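Type 3 secretion system chaperone PscG (Pseudomonas aeruginosa, PDB 2UWJ) acts with PscE as a cytoplasmic chaperone of the type III secretion system, keeping the needle protein PscF from polymerising too early. Local coordinates at residues 63-67 and 68-72; 85-88 and 89-93. All blocks are in the same frame, centred on the assembly; numbering follows the deposited sequence.

Contact 1: 63-67 and 68-72; sequences HGNPW and PALEP
Asn65 and Glu71 meet through a hydrogen bond from ND2 of Asn65 to OE2 of Glu71, 2.8 Å long and fairly straight at 162°. The amide and carboxylate planes lie 22° apart, nearly coplanar, and OE2 receives the bond on its anti lone pair, while the other carboxylate oxygen, OE1, is engaged outside the loop. The bend of the glutamate at chi2 (-73°) turns its carboxylate back toward the loop. ND2 also donates to Trp67 O at 2.9 Å, and both acceptors stay close to the amide plane, so the two bonds together fix the rotation of the amide. At the other end of the amide, OD1 accepts from Trp67 N at 3.0 Å, the donor standing well above the carbonyl plane.

Among backbone groups, Leu70 N donates to Trp67 O at 3.0 Å. The asparagine ND2 and Leu70 N reach this carbonyl oxygen from opposite faces of its plane, so two bonds grip it.

Apolar packing comes from Trp67 and Leu70, which lie side by side and point the same way, with CE3 of the indole 3.8 Å from CD1 of Leu70. Pro66 CG sits over the centre of one ring face, 3.6 Å above the plane, and Trp67 also touches Asp38, Glu39 and Arg42 of helix 38-51.

The Asn65 OD1 bond to the backbone N two residues on makes an Asx turn, which leads through the 3-10 segment 68-70 into helix 71-80.

Contact 2: 85-88 and 89-93; sequences AALD and RRLAG
Arg89 folds back along its own helix onto Ala85 and Ala86, one turn earlier. Its CB lies 3.7 Å from Ala86 O. With chi1 at -71°, CG stands beside the backbone N and anti to the carbonyl carbon, which brings it close to Ala85 O. That same oxygen accepts the backbone bond from Arg89 N at 3.0 Å, so main chain and side chain of the arginine converge on one carbonyl. The chain then bends at chi3 (-63°), and the guanidinium comes down with one face toward the helix backbone: Ala85 O and Ala86 CA both lie over that face, toward its rim. At the tip the two terminal nitrogens part company. NH1 approaches Ala85 CB at 3.7 Å, while NH2 reaches Ala86, coming within 3.4 Å of CA and close to CB. Although NH1 is also near Ala85 O, the angle is too poor for a hydrogen bond.

On the buried side Leu87 CD1 packs against CG of Leu91 at 3.8 Å, the two side chains crossing at a slant. Leu87 also reaches Ala75 and Trp79 of helix 71-80 and Met109 and Val113 of helix 100-113, while Leu91 meets Arg110 of helix 100-113. Arg90 sends its charged end away to salt bridges, NE to Glu78 OE1 and NH1 to Glu71.

Backbone bonds from i+4 to i join the two halves; of the four between 85-88 and 89-92 the straightest is Leu91 N to Leu87 O, 2.8 Å and 176°. The chemistry thus divides around the helix: the leucines and Arg90 meet neighbouring helices, by packing and by salt bridges, whereas Arg89 lies flat over a backbone carbonyl whose negative end probably offers its charge a mild electrostatic attraction without a directed bond.

In the fold
Contact 1 lies at the entry to helix 71-80 and contact 2 within the next helix, 84-95; their centres are about 13 Å apart. A salt bridge joins them directly, Glu71 OE1 to Arg90 NH1 at 2.8 Å. Contact 1 is mainly a surface contact, where loop polar groups are tied by side-chain hydrogen bonds; contact 2, farther from the centre of the chain and partly buried, relies on backbone bonds, leucine packing and an arginine folded over the backbone. Both reach helix 100-113, but contact 1 also touches helix 38-51. Another protein chain packs on Ala69, Leu70 and Pro72 of contact 1, whereas none touches contact 2.

Contact 1: 63-67 and 68-72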
ATOM      1  N   HIS C  63     -17.865  -0.489  21.234  1.00 31.00           N
ATOM      2  CA  HIS C  63     -18.433  -1.508  22.157  1.00 38.62           C
ATOM      3  C   HIS C  63     -18.172  -2.947  21.700  1.00 27.44           C
ATOM      4  O   HIS C  63     -18.790  -3.359  20.749  1.00 29.77           O
ATOM      5  CB  HIS C  63     -19.952  -1.337  22.203  1.00 42.53           C
ATOM      6  CG  HIS C  63     -20.387  -0.071  22.868  1.00 53.29           C
ATOM      7  ND1 HIS C  63     -20.043   0.232  24.167  1.00 54.42           N
ATOM      8  CD2 HIS C  63     -21.121   0.976  22.415  1.00 50.62           C
ATOM      9  CE1 HIS C  63     -20.544   1.413  24.488  1.00 51.37           C
ATOM     10  NE2 HIS C  63     -21.201   1.882  23.441  1.00 53.56           N
ATOM     11  N   GLY C  64     -17.256  -3.654  22.352  1.00 33.76           N
ATOM     12  CA  GLY C  64     -16.942  -5.028  21.955  1.00 35.22           C
ATOM     13  C   GLY C  64     -16.156  -5.116  20.629  1.00 38.69           C
ATOM     14  O   GLY C  64     -15.959  -6.206  20.090  1.00 36.13           O
ATOM     15  N   ASN C  65     -15.688  -3.979  20.102  1.00 29.24           N
ATOM     16  CA  ASN C  65     -14.957  -3.976  18.829  1.00 28.32           C
ATOM     17  C   ASN C  65     -14.014  -5.187  18.731  1.00 21.50           C
ATOM     18  O   ASN C  65     -13.085  -5.342  19.536  1.00 27.78           O
ATOM     19  CB  ASN C  65     -14.109  -2.698  18.656  1.00 25.50           C
ATOM     20  CG  ASN C  65     -13.134  -2.832  17.486  1.00 26.35           C
ATOM     21  OD1 ASN C  65     -13.525  -3.262  16.390  1.00 23.42           O
ATOM     22  ND2 ASN C  65     -11.884  -2.458  17.708  1.00 24.08           N
ATOM     23  N   PRO C  66     -14.216  -6.024  17.717  1.00 26.84           N
ATOM     24  CA  PRO C  66     -13.374  -7.211  17.545  1.00 30.13           C
ATOM     25  C   PRO C  66     -12.114  -7.016  16.649  1.00 34.09           C
ATOM     26  O   PRO C  66     -11.296  -7.923  16.553  1.00 25.69           O
ATOM     27  CB  PRO C  66     -14.347  -8.201  16.923  1.00 31.27           C
ATOM     28  CG  PRO C  66     -15.039  -7.369  15.950  1.00 30.34           C
ATOM     29  CD  PRO C  66     -15.318  -6.021  16.745  1.00 25.08           C
ATOM     30  N   TRP C  67     -11.951  -5.831  16.031  1.00 29.80           N
ATOM     31  CA  TRP C  67     -10.821  -5.570  15.113  1.00 26.45           C
ATOM     32  C   TRP C  67      -9.902  -4.510  15.659  1.00 23.51           C
ATOM     33  O   TRP C  67     -10.201  -3.326  15.555  1.00 23.68           O
ATOM     34  CB  TRP C  67     -11.394  -5.133  13.755  1.00 22.94           C
ATOM     35  CG  TRP C  67     -12.135  -6.259  13.100  1.00 30.32           C
ATOM     36  CD1 TRP C  67     -11.625  -7.496  12.763  1.00 30.33           C
ATOM     37  CD2 TRP C  67     -13.516  -6.293  12.756  1.00 28.27           C
ATOM     38  NE1 TRP C  67     -12.612  -8.286  12.245  1.00 29.90           N
ATOM     39  CE2 TRP C  67     -13.782  -7.581  12.225  1.00 30.86           C
ATOM     40  CE3 TRP C  67     -14.563  -5.360  12.840  1.00 25.65           C
ATOM     41  CZ2 TRP C  67     -15.049  -7.959  11.786  1.00 28.97           C
ATOM     42  CZ3 TRP C  67     -15.843  -5.740  12.400  1.00 27.44           C
ATOM     43  CH2 TRP C  67     -16.065  -7.032  11.884  1.00 32.52           C
ATOM     44  N   PRO C  68      -8.774  -4.913  16.248  1.00 24.89           N
ATOM     45  CA  PRO C  68      -7.854  -3.922  16.814  1.00 23.80           C
ATOM     46  C   PRO C  68      -7.402  -2.805  15.870  1.00 25.45           C
ATOM     47  O   PRO C  68      -7.156  -1.700  16.315  1.00 23.82           O
ATOM     48  CB  PRO C  68      -6.685  -4.783  17.325  1.00 27.46           C
ATOM     49  CG  PRO C  68      -7.400  -6.120  17.702  1.00 28.68           C
ATOM     50  CD  PRO C  68      -8.292  -6.299  16.483  1.00 25.77           C
ATOM     51  N   ALA C  69      -7.316  -3.080  14.572  1.00 25.35           N
ATOM     52  CA  ALA C  69      -6.860  -2.048  13.643  1.00 23.18           C
ATOM     53  C   ALA C  69      -7.835  -0.848  13.579  1.00 21.45           C
ATOM     54  O   ALA C  69      -7.489   0.163  12.991  1.00 21.82           O
ATOM     55  CB  ALA C  69      -6.687  -2.652  12.228  1.00 23.32           C
ATOM     56  N   LEU C  70      -9.063  -1.017  14.089  1.00 19.79           N
ATOM     57  CA  LEU C  70     -10.051   0.056  14.080  1.00 21.46           C
ATOM     58  C   LEU C  70      -9.931   0.937  15.330  1.00 23.71           C
ATOM     59  O   LEU C  70     -10.466   2.070  15.344  1.00 24.21           O
ATOM     60  CB  LEU C  70     -11.494  -0.485  14.007  1.00 19.45           C
ATOM     61  CG  LEU C  70     -11.794  -1.329  12.763  1.00 19.13           C
ATOM     62  CD1 LEU C  70     -13.248  -1.802  12.835  1.00 24.39           C
ATOM     63  CD2 LEU C  70     -11.511  -0.502  11.459  1.00 21.16           C
ATOM     64  N   GLU C  71      -9.206   0.451  16.345  1.00 18.49           N
ATOM     65  CA  GLU C  71      -9.092   1.219  17.618  1.00 24.33           C
ATOM     66  C   GLU C  71      -8.612   2.690  17.476  1.00 22.79           C
ATOM     67  O   GLU C  71      -9.104   3.541  18.187  1.00 22.11           O
ATOM     68  CB  GLU C  71      -8.232   0.476  18.643  1.00 22.21           C
ATOM     69  CG  GLU C  71      -8.893  -0.803  19.190  1.00 25.64           C
ATOM     70  CD  GLU C  71     -10.033  -0.440  20.158  1.00 31.40           C
ATOM     71  OE1 GLU C  71      -9.785   0.417  21.038  1.00 30.27           O
ATOM     72  OE2 GLU C  71     -11.149  -0.965  20.014  1.00 29.44           O
ATOM     73  N   PRO C  72      -7.620   2.970  16.599  1.00 20.89           N
ATOM     74  CA  PRO C  72      -7.194   4.370  16.475  1.00 21.94           C
ATOM     75  C   PRO C  72      -8.356   5.331  16.153  1.00 23.98           C
ATOM     76  O   PRO C  72      -8.330   6.475  16.591  1.00 21.46           O
ATOM     77  CB  PRO C  72      -6.161   4.337  15.330  1.00 19.05           C
ATOM     78  CG  PRO C  72      -5.503   2.910  15.532  1.00 20.92           C
ATOM     79  CD  PRO C  72      -6.729   2.053  15.832  1.00 16.82           C
TER

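Contact 2: 85-88 and 89-93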
ATOM      1  N   ALA C  85      -9.994  11.531  29.501  1.00 33.78           N
ATOM      2  CA  ALA C  85      -9.636  10.342  30.280  1.00 34.24           C
ATOM      3  C   ALA C  85      -9.921   9.040  29.510  1.00 29.05           C
ATOM      4  O   ALA C  85      -9.181   8.079  29.632  1.00 32.58           O
ATOM      5  CB  ALA C  85     -10.390  10.343  31.610  1.00 35.53           C
ATOM      6  N   ALA C  86     -11.018   8.996  28.755  1.00 31.48           N
ATOM      7  CA  ALA C  86     -11.335   7.802  27.982  1.00 29.01           C
ATOM      8  C   ALA C  86     -10.212   7.653  26.927  1.00 28.65           C
ATOM      9  O   ALA C  86      -9.704   6.537  26.721  1.00 31.60           O
ATOM     10  CB  ALA C  86     -12.714   7.933  27.293  1.00 29.94           C
ATOM     11  N   LEU C  87      -9.837   8.762  26.271  1.00 26.73           N
ATOM     12  CA  LEU C  87      -8.776   8.748  25.270  1.00 29.86           C
ATOM     13  C   LEU C  87      -7.484   8.176  25.872  1.00 31.91           C
ATOM     14  O   LEU C  87      -6.816   7.292  25.291  1.00 26.26           O
ATOM     15  CB  LEU C  87      -8.466  10.170  24.741  1.00 28.02           C
ATOM     16  CG  LEU C  87      -7.225  10.275  23.792  1.00 31.13           C
ATOM     17  CD1 LEU C  87      -7.412   9.337  22.524  1.00 23.44           C
ATOM     18  CD2 LEU C  87      -7.028  11.754  23.303  1.00 28.69           C
ATOM     19  N   ASP C  88      -7.122   8.684  27.047  1.00 31.00           N
ATOM     20  CA  ASP C  88      -5.897   8.245  27.686  1.00 32.49           C
ATOM     21  C   ASP C  88      -5.929   6.770  28.015  1.00 23.56           C
ATOM     22  O   ASP C  88      -4.913   6.102  27.883  1.00 30.37           O
ATOM     23  CB  ASP C  88      -5.589   9.065  28.964  1.00 37.71           C
ATOM     24  CG  ASP C  88      -5.278  10.535  28.662  1.00 52.25           C
ATOM     25  OD1 ASP C  88      -4.867  10.854  27.509  1.00 52.35           O
ATOM     26  OD2 ASP C  88      -5.437  11.377  29.588  1.00 49.79           O
ATOM     27  N   ARG C  89      -7.060   6.248  28.475  1.00 32.96           N
ATOM     28  CA  ARG C  89      -7.131   4.804  28.775  1.00 33.76           C
ATOM     29  C   ARG C  89      -6.997   3.990  27.466  1.00 35.26           C
ATOM     30  O   ARG C  89      -6.297   2.963  27.418  1.00 32.69           O
ATOM     31  CB  ARG C  89      -8.463   4.409  29.436  1.00 33.00           C
ATOM     32  CG  ARG C  89      -8.628   4.904  30.894  1.00 40.94           C
ATOM     33  CD  ARG C  89      -9.897   4.338  31.540  1.00 39.49           C
ATOM     34  NE  ARG C  89     -11.153   4.755  30.905  1.00 39.62           N
ATOM     35  CZ  ARG C  89     -11.780   5.909  31.135  1.00 41.71           C
ATOM     36  NH1 ARG C  89     -11.271   6.801  31.994  1.00 43.05           N
ATOM     37  NH2 ARG C  89     -12.938   6.163  30.520  1.00 37.37           N
ATOM     38  N   ARG C  90      -7.699   4.411  26.417  1.00 30.16           N
ATOM     39  CA  ARG C  90      -7.598   3.675  25.154  1.00 29.37           C
ATOM     40  C   ARG C  90      -6.134   3.685  24.663  1.00 29.11           C
ATOM     41  O   ARG C  90      -5.568   2.627  24.316  1.00 28.54           O
ATOM     42  CB  ARG C  90      -8.557   4.281  24.092  1.00 26.90           C
ATOM     43  CG  ARG C  90      -8.644   3.416  22.801  1.00 26.05           C
ATOM     44  CD  ARG C  90      -9.701   3.962  21.823  1.00 25.32           C
ATOM     45  NE  ARG C  90     -11.029   4.168  22.428  1.00 25.70           N
ATOM     46  CZ  ARG C  90     -12.003   3.253  22.543  1.00 28.54           C
ATOM     47  NH1 ARG C  90     -11.867   1.991  22.111  1.00 24.24           N
ATOM     48  NH2 ARG C  90     -13.171   3.615  23.065  1.00 23.30           N
ATOM     49  N   LEU C  91      -5.501   4.866  24.623  1.00 30.76           N
ATOM     50  CA  LEU C  91      -4.101   4.926  24.182  1.00 31.61           C
ATOM     51  C   LEU C  91      -3.193   4.048  25.046  1.00 35.97           C
ATOM     52  O   LEU C  91      -2.363   3.292  24.516  1.00 32.61           O
ATOM     53  CB  LEU C  91      -3.558   6.363  24.148  1.00 32.79           C
ATOM     54  CG  LEU C  91      -4.252   7.314  23.185  1.00 34.68           C
ATOM     55  CD1 LEU C  91      -3.502   8.650  23.145  1.00 31.25           C
ATOM     56  CD2 LEU C  91      -4.292   6.629  21.778  1.00 28.02           C
ATOM     57  N   ALA C  92      -3.373   4.092  26.368  1.00 34.72           N
ATOM     58  CA  ALA C  92      -2.552   3.245  27.257  1.00 37.20           C
ATOM     59  C   ALA C  92      -2.745   1.754  26.887  1.00 37.14           C
ATOM     60  O   ALA C  92      -1.797   0.976  26.888  1.00 37.31           O
ATOM     61  CB  ALA C  92      -2.932   3.498  28.774  1.00 38.38           C
ATOM     62  N   GLY C  93      -3.971   1.361  26.549  1.00 35.25           N
ATOM     63  CA  GLY C  93      -4.211  -0.020  26.164  1.00 36.55           C
ATOM     64  C   GLY C  93      -3.489  -0.388  24.862  1.00 38.68           C
ATOM     65  O   GLY C  93      -2.806  -1.408  24.780  1.00 40.47           O
TER